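Local coordinates for Alr4995 protein (Nostoc sp., PDB 6LRF), which probably acts as a bifunctional enzyme, an arginine dihydrolase that hydrolyses arginine to ornithine and an ornithine cyclodeaminase that turns ornithine into proline, at residues 488-500 against 622-635. Sequence-based numbering, arbitrary orientation.
Sequences GGKVVVTAGPVVI and KHLEGAEMILMLSS
Strands 491-495 and 629-633 run parallel as neighbours, their axes 4.6 Å apart at closest approach, and V492 and T494 bond through both N and O to the backbone of M629, L631 and L633. The bond from V492 N to M629 O is nearly straight, 2.9 Å long with an N-H...O angle of 170°. Beyond the ladder G496 N reaches L633 O, carrying the pairing one residue past the strand.

Side chains sort by face. V491, V493 and A495 share one with M629, L631 and L633; there V493 lays CG2 alongside L631 CB and sends CG1 to L633 CD1, 3.7 Å away, while V499 CG2 closes on L633 CB from the following helix. On the other face, V492 CG2 packs on A627 CB and its CG1 touches L624 CD2, the two side chains crossing at about a right angle. Here too T494 OG1 and S635 OG are hydrogen-bonded at 2.8 Å, and S635 OG also bonds S639 OG of helix 637-645, its stronger partner.

K490, just before strand 491-495, ties down both a helix end and the turn that follows it. With CG anti to the backbone N (chi1 -174°) and the chain extended, NZ bonds E625 O at 2.9 Å in the carbonyl plane and H623 O at 2.7 Å, standing above the plane of that second carbonyl; a water links it to H623 ND1. A leucine here would probably leave these two carbonyls without their ammonium partner and the type II turn from L624 to A627 less firmly held.

Helices 467-486 and 637-645 flank opposite faces of this pair. In the parallel sheet 491-495 is the first strand and 629-633 the fourth, side by side at the middle of the 3-2-1-4-5-6 order, the hallmark of the Rossmann fold.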
ATOM      1  N   GLY B 488     -29.361  26.531   5.771  1.00 40.62           N
ATOM      2  CA  GLY B 488     -28.478  27.690   5.705  1.00 42.32           C
ATOM      3  C   GLY B 488     -27.133  27.616   6.444  1.00 45.39           C
ATOM      4  O   GLY B 488     -26.485  28.645   6.644  1.00 46.23           O
ATOM      5  N   GLY B 489     -26.710  26.417   6.841  1.00 38.15           N
ATOM      6  CA  GLY B 489     -25.466  26.220   7.578  1.00 39.65           C
ATOM      7  C   GLY B 489     -24.194  26.484   6.786  1.00 32.65           C
ATOM      8  O   GLY B 489     -24.241  26.946   5.659  1.00 38.18           O
ATOM      9  N   LYS B 490     -23.040  26.209   7.377  1.00 29.28           N
ATOM     10  CA  LYS B 490     -21.787  26.530   6.711  1.00 27.24           C
ATOM     11  C   LYS B 490     -20.974  25.268   6.425  1.00 26.62           C
ATOM     12  O   LYS B 490     -20.717  24.454   7.311  1.00 25.34           O
ATOM     13  CB  LYS B 490     -20.976  27.515   7.551  1.00 29.84           C
ATOM     14  CG  LYS B 490     -19.714  28.030   6.882  1.00 26.42           C
ATOM     15  CD  LYS B 490     -18.884  28.883   7.857  1.00 28.64           C
ATOM     16  CE  LYS B 490     -17.868  29.757   7.124  1.00 27.17           C
ATOM     17  NZ  LYS B 490     -17.200  30.749   8.026  1.00 25.27           N
ATOM     18  N   VAL B 491     -20.589  25.094   5.170  1.00 24.88           N
ATOM     19  CA  VAL B 491     -19.779  23.944   4.789  1.00 26.53           C
ATOM     20  C   VAL B 491     -18.435  24.457   4.278  1.00 27.16           C
ATOM     21  O   VAL B 491     -18.386  25.373   3.458  1.00 24.27           O
ATOM     22  CB  VAL B 491     -20.482  23.077   3.721  1.00 26.47           C
ATOM     23  CG1 VAL B 491     -19.550  21.990   3.198  1.00 27.58           C
ATOM     24  CG2 VAL B 491     -21.781  22.466   4.288  1.00 25.71           C
ATOM     25  N   VAL B 492     -17.347  23.896   4.796  1.00 22.90           N
ATOM     26  CA  VAL B 492     -16.018  24.338   4.404  1.00 23.85           C
ATOM     27  C   VAL B 492     -15.340  23.176   3.696  1.00 23.27           C
ATOM     28  O   VAL B 492     -15.454  22.027   4.124  1.00 22.69           O
ATOM     29  CB  VAL B 492     -15.181  24.804   5.614  1.00 26.03           C
ATOM     30  CG1 VAL B 492     -13.761  25.156   5.188  1.00 18.48           C
ATOM     31  CG2 VAL B 492     -15.836  26.007   6.271  1.00 25.60           C
ATOM     32  N   VAL B 493     -14.663  23.471   2.596  1.00 19.96           N
ATOM     33  CA  VAL B 493     -13.943  22.448   1.861  1.00 20.09           C
ATOM     34  C   VAL B 493     -12.452  22.747   1.887  1.00 19.31           C
ATOM     35  O   VAL B 493     -12.035  23.896   1.718  1.00 20.88           O
ATOM     36  CB  VAL B 493     -14.457  22.355   0.403  1.00 23.04           C
ATOM     37  CG1 VAL B 493     -13.596  21.431  -0.405  1.00 22.93           C
ATOM     38  CG2 VAL B 493     -15.904  21.861   0.391  1.00 23.44           C
ATOM     39  N   THR B 494     -11.651  21.720   2.141  1.00 22.98           N
ATOM     40  CA  THR B 494     -10.212  21.794   1.915  1.00 21.62           C
ATOM     41  C   THR B 494      -9.927  20.904   0.714  1.00 24.08           C
ATOM     42  O   THR B 494     -10.567  19.872   0.542  1.00 26.46           O
ATOM     43  CB  THR B 494      -9.389  21.332   3.141  1.00 25.50           C
ATOM     44  OG1 THR B 494      -9.522  19.913   3.294  1.00 27.36           O
ATOM     45  CG2 THR B 494      -9.904  21.991   4.398  1.00 23.84           C
ATOM     46  N   ALA B 495      -8.999  21.288  -0.145  1.00 19.53           N
ATOM     47  CA  ALA B 495      -8.805  20.488  -1.348  1.00 21.81           C
ATOM     48  C   ALA B 495      -7.367  20.549  -1.830  1.00 23.03           C
ATOM     49  O   ALA B 495      -6.753  21.600  -1.768  1.00 22.90           O
ATOM     50  CB  ALA B 495      -9.760  20.960  -2.446  1.00 22.34           C
ATOM     51  N   GLY B 496      -6.844  19.427  -2.315  1.00 23.24           N
ATOM     52  CA  GLY B 496      -5.510  19.387  -2.885  1.00 24.80           C
ATOM     53  C   GLY B 496      -5.552  19.026  -4.360  1.00 23.77           C
ATOM     54  O   GLY B 496      -6.608  18.638  -4.872  1.00 23.04           O
ATOM     55  N   PRO B 497      -4.403  19.131  -5.049  1.00 27.14           N
ATOM     56  CA  PRO B 497      -4.300  18.952  -6.514  1.00 28.46           C
ATOM     57  C   PRO B 497      -4.853  17.622  -7.019  1.00 25.62           C
ATOM     58  O   PRO B 497      -5.362  17.568  -8.131  1.00 27.21           O
ATOM     59  CB  PRO B 497      -2.792  19.029  -6.778  1.00 29.22           C
ATOM     60  CG  PRO B 497      -2.248  19.780  -5.650  1.00 26.57           C
ATOM     61  CD  PRO B 497      -3.096  19.438  -4.449  1.00 27.15           C
ATOM     62  N   VAL B 498      -4.783  16.573  -6.206  1.00 25.80           N
ATOM     63  CA  VAL B 498      -5.305  15.273  -6.616  1.00 25.81           C
ATOM     64  C   VAL B 498      -6.798  15.348  -6.961  1.00 26.65           C
ATOM     65  O   VAL B 498      -7.315  14.526  -7.725  1.00 26.64           O
ATOM     66  CB  VAL B 498      -5.023  14.220  -5.524  1.00 25.43           C
ATOM     67  CG1 VAL B 498      -5.784  12.946  -5.780  1.00 33.50           C
ATOM     68  CG2 VAL B 498      -3.534  13.935  -5.495  1.00 32.39           C
ATOM     69  N   VAL B 499      -7.485  16.363  -6.445  1.00 21.61           N
ATOM     70  CA  VAL B 499      -8.861  16.611  -6.865  1.00 22.91           C
ATOM     71  C   VAL B 499      -8.936  16.884  -8.382  1.00 30.55           C
ATOM     72  O   VAL B 499      -9.804  16.359  -9.084  1.00 24.18           O
ATOM     73  CB  VAL B 499      -9.483  17.802  -6.110  1.00 27.04           C
ATOM     74  CG1 VAL B 499     -10.874  18.145  -6.685  1.00 23.59           C
ATOM     75  CG2 VAL B 499      -9.567  17.507  -4.614  1.00 25.13           C
ATOM     76  N   ILE B 500      -8.021  17.713  -8.883  1.00 25.50           N
ATOM     77  CA  ILE B 500      -7.991  18.039 -10.306  1.00 26.20           C
ATOM     78  C   ILE B 500      -7.562  16.827 -11.125  1.00 28.59           C
ATOM     79  O   ILE B 500      -8.219  16.454 -12.087  1.00 29.58           O
ATOM     80  CB  ILE B 500      -7.032  19.210 -10.583  1.00 26.57           C
ATOM     81  CG1 ILE B 500      -7.423  20.409  -9.721  1.00 23.68           C
ATOM     82  CG2 ILE B 500      -7.064  19.576 -12.035  1.00 25.17           C
ATOM     83  CD1 ILE B 500      -8.892  20.797  -9.899  1.00 24.56           C
ATOM     84  N   LYS B 622     -10.431  31.969  10.879  1.00 23.11           N
ATOM     85  CA  LYS B 622     -11.564  32.864  10.696  1.00 26.78           C
ATOM     86  C   LYS B 622     -12.654  32.228   9.833  1.00 29.50           C
ATOM     87  O   LYS B 622     -13.838  32.249  10.184  1.00 30.13           O
ATOM     88  CB  LYS B 622     -11.112  34.187  10.080  1.00 25.83           C
ATOM     89  CG  LYS B 622     -12.244  35.202   9.956  1.00 33.19           C
ATOM     90  CD  LYS B 622     -11.742  36.520   9.367  1.00 45.87           C
ATOM     91  CE  LYS B 622     -11.328  36.382   7.907  1.00 42.86           C
ATOM     92  NZ  LYS B 622     -12.506  36.139   7.003  1.00 47.86           N
ATOM     93  N   HIS B 623     -12.270  31.643   8.707  1.00 27.07           N
ATOM     94  CA  HIS B 623     -13.277  31.043   7.840  1.00 27.71           C
ATOM     95  C   HIS B 623     -13.841  29.756   8.424  1.00 26.66           C
ATOM     96  O   HIS B 623     -14.924  29.323   8.041  1.00 25.11           O
ATOM     97  CB  HIS B 623     -12.698  30.797   6.454  1.00 27.35           C
ATOM     98  CG  HIS B 623     -12.453  32.056   5.699  1.00 29.69           C
ATOM     99  ND1 HIS B 623     -13.477  32.879   5.286  1.00 33.80           N
ATOM    100  CD2 HIS B 623     -11.303  32.660   5.320  1.00 31.67           C
ATOM    101  CE1 HIS B 623     -12.969  33.928   4.667  1.00 40.59           C
ATOM    102  NE2 HIS B 623     -11.651  33.818   4.670  1.00 36.49           N
ATOM    103  N   LEU B 624     -13.123  29.148   9.364  1.00 23.08           N
ATOM    104  CA  LEU B 624     -13.632  27.948  10.007  1.00 20.74           C
ATOM    105  C   LEU B 624     -14.741  28.254  11.031  1.00 27.93           C
ATOM    106  O   LEU B 624     -15.528  27.379  11.370  1.00 26.27           O
ATOM    107  CB  LEU B 624     -12.488  27.188  10.674  1.00 23.51           C
ATOM    108  CG  LEU B 624     -11.578  26.409   9.714  1.00 25.55           C
ATOM    109  CD1 LEU B 624     -10.478  25.699  10.482  1.00 21.67           C
ATOM    110  CD2 LEU B 624     -12.392  25.408   8.925  1.00 22.61           C
ATOM    111  N   GLU B 625     -14.810  29.493  11.514  1.00 27.87           N
ATOM    112  CA  GLU B 625     -15.825  29.875  12.505  1.00 27.41           C
ATOM    113  C   GLU B 625     -17.233  29.612  11.976  1.00 30.43           C
ATOM    114  O   GLU B 625     -17.554  30.004  10.855  1.00 27.61           O
ATOM    115  CB  GLU B 625     -15.681  31.353  12.877  1.00 27.60           C
ATOM    116  CG  GLU B 625     -14.413  31.664  13.668  1.00 40.39           C
ATOM    117  CD  GLU B 625     -14.234  33.152  13.981  1.00 46.76           C
ATOM    118  OE1 GLU B 625     -15.090  33.974  13.573  1.00 47.13           O
ATOM    119  OE2 GLU B 625     -13.225  33.491  14.641  1.00 46.41           O
ATOM    120  N   GLY B 626     -18.054  28.927  12.769  1.00 25.99           N
ATOM    121  CA  GLY B 626     -19.419  28.609  12.373  1.00 26.35           C
ATOM    122  C   GLY B 626     -19.607  27.388  11.485  1.00 29.46           C
ATOM    123  O   GLY B 626     -20.737  27.035  11.141  1.00 30.88           O
ATOM    124  N   ALA B 627     -18.511  26.739  11.099  1.00 28.93           N
ATOM    125  CA  ALA B 627     -18.593  25.558  10.228  1.00 26.58           C
ATOM    126  C   ALA B 627     -19.373  24.407  10.868  1.00 29.14           C
ATOM    127  O   ALA B 627     -19.141  24.076  12.025  1.00 28.06           O
ATOM    128  CB  ALA B 627     -17.177  25.080   9.847  1.00 28.24           C
ATOM    129  N   GLU B 628     -20.282  23.795  10.104  1.00 26.82           N
ATOM    130  CA  GLU B 628     -21.029  22.620  10.557  1.00 26.51           C
ATOM    131  C   GLU B 628     -20.446  21.352   9.949  1.00 27.52           C
ATOM    132  O   GLU B 628     -20.566  20.256  10.492  1.00 24.05           O
ATOM    133  CB  GLU B 628     -22.503  22.739  10.180  1.00 31.45           C
ATOM    134  CG  GLU B 628     -23.286  23.809  10.946  1.00 41.07           C
ATOM    135  CD  GLU B 628     -24.784  23.802  10.606  1.00 53.75           C
ATOM    136  OE1 GLU B 628     -25.332  22.721  10.266  1.00 48.54           O
ATOM    137  OE2 GLU B 628     -25.413  24.883  10.673  1.00 57.33           O
HETATM  138  N   MSE B 629     -19.809  21.510   8.797  1.00 24.15           N
HETATM  139  CA  MSE B 629     -19.156  20.392   8.165  1.00 26.80           C
HETATM  140  C   MSE B 629     -17.902  20.849   7.475  1.00 28.33           C
HETATM  141  O   MSE B 629     -17.861  21.930   6.897  1.00 26.23           O
HETATM  142  CB  MSE B 629     -20.087  19.714   7.164  1.00 28.53           C
HETATM  143  CG  MSE B 629     -19.417  18.572   6.404  1.00 39.63           C
HETATM  144 SE   MSE B 629     -20.675  17.492   5.354  1.00 66.54          SE
HETATM  145  CE  MSE B 629     -21.683  16.751   6.838  1.00 44.56           C
ATOM    146  N   ILE B 630     -16.877  20.011   7.544  1.00 27.45           N
ATOM    147  CA  ILE B 630     -15.657  20.234   6.800  1.00 22.09           C
ATOM    148  C   ILE B 630     -15.451  19.026   5.899  1.00 27.00           C
ATOM    149  O   ILE B 630     -15.425  17.893   6.363  1.00 25.93           O
ATOM    150  CB  ILE B 630     -14.457  20.433   7.736  1.00 31.07           C
ATOM    151  CG1 ILE B 630     -14.739  21.594   8.697  1.00 25.86           C
ATOM    152  CG2 ILE B 630     -13.178  20.659   6.935  1.00 27.26           C
ATOM    153  CD1 ILE B 630     -13.635  21.832   9.669  1.00 30.09           C
ATOM    154  N   LEU B 631     -15.361  19.286   4.600  1.00 23.63           N
ATOM    155  CA  LEU B 631     -15.115  18.274   3.589  1.00 22.66           C
ATOM    156  C   LEU B 631     -13.630  18.299   3.199  1.00 23.89           C
ATOM    157  O   LEU B 631     -13.145  19.260   2.598  1.00 23.76           O
ATOM    158  CB  LEU B 631     -16.001  18.539   2.373  1.00 25.89           C
ATOM    159  CG  LEU B 631     -16.316  17.395   1.425  1.00 33.08           C
ATOM    160  CD1 LEU B 631     -16.960  16.259   2.200  1.00 35.65           C
ATOM    161  CD2 LEU B 631     -17.267  17.900   0.337  1.00 30.95           C
HETATM  162  N   MSE B 632     -12.898  17.255   3.552  1.00 23.64           N
HETATM  163  CA  MSE B 632     -11.461  17.259   3.329  1.00 26.55           C
HETATM  164  C   MSE B 632     -11.113  16.360   2.144  1.00 28.80           C
HETATM  165  O   MSE B 632     -11.110  15.130   2.241  1.00 25.60           O
HETATM  166  CB  MSE B 632     -10.722  16.838   4.597  1.00 27.39           C
HETATM  167  CG  MSE B 632     -10.664  17.938   5.664  1.00 27.88           C
HETATM  168 SE   MSE B 632     -10.321  17.250   7.475  0.58 37.31          SE
HETATM  169  CE  MSE B 632     -11.877  16.101   7.679  1.00 32.98           C
ATOM    170  N   LEU B 633     -10.836  16.999   1.015  1.00 23.41           N
ATOM    171  CA  LEU B 633     -10.687  16.277  -0.238  1.00 25.95           C
ATOM    172  C   LEU B 633      -9.207  16.159  -0.599  1.00 31.17           C
ATOM    173  O   LEU B 633      -8.622  17.051  -1.244  1.00 25.22           O
ATOM    174  CB  LEU B 633     -11.484  16.973  -1.343  1.00 24.54           C
ATOM    175  CG  LEU B 633     -12.982  17.182  -1.074  1.00 22.75           C
ATOM    176  CD1 LEU B 633     -13.589  18.137  -2.113  1.00 22.12           C
ATOM    177  CD2 LEU B 633     -13.744  15.861  -1.048  1.00 23.80           C
ATOM    178  N   SER B 634      -8.645  15.022  -0.182  1.00 31.83           N
ATOM    179  CA  SER B 634      -7.214  14.680  -0.225  1.00 34.61           C
ATOM    180  C   SER B 634      -6.279  15.882  -0.231  1.00 30.67           C
ATOM    181  O   SER B 634      -5.625  16.164  -1.234  1.00 28.44           O
ATOM    182  CB  SER B 634      -6.908  13.774  -1.432  1.00 39.33           C
ATOM    183  OG  SER B 634      -7.218  14.400  -2.655  1.00 43.81           O
ATOM    184  N   SER B 635      -6.209  16.576   0.903  1.00 28.98           N
ATOM    185  CA  SER B 635      -5.363  17.760   1.007  1.00 31.34           C
ATOM    186  C   SER B 635      -4.348  17.674   2.144  1.00 35.76           C
ATOM    187  O   SER B 635      -3.773  18.695   2.536  1.00 41.98           O
ATOM    188  CB  SER B 635      -6.229  19.017   1.167  1.00 32.04           C
ATOM    189  OG  SER B 635      -7.274  18.792   2.103  1.00 35.27           O
TER
HETATM  190  O   HOH W   1     -16.172  32.299   5.784  1.00 34.85           O
HETATM  191  O   HOH W   2      -3.551  16.385  -3.501  1.00 31.55           O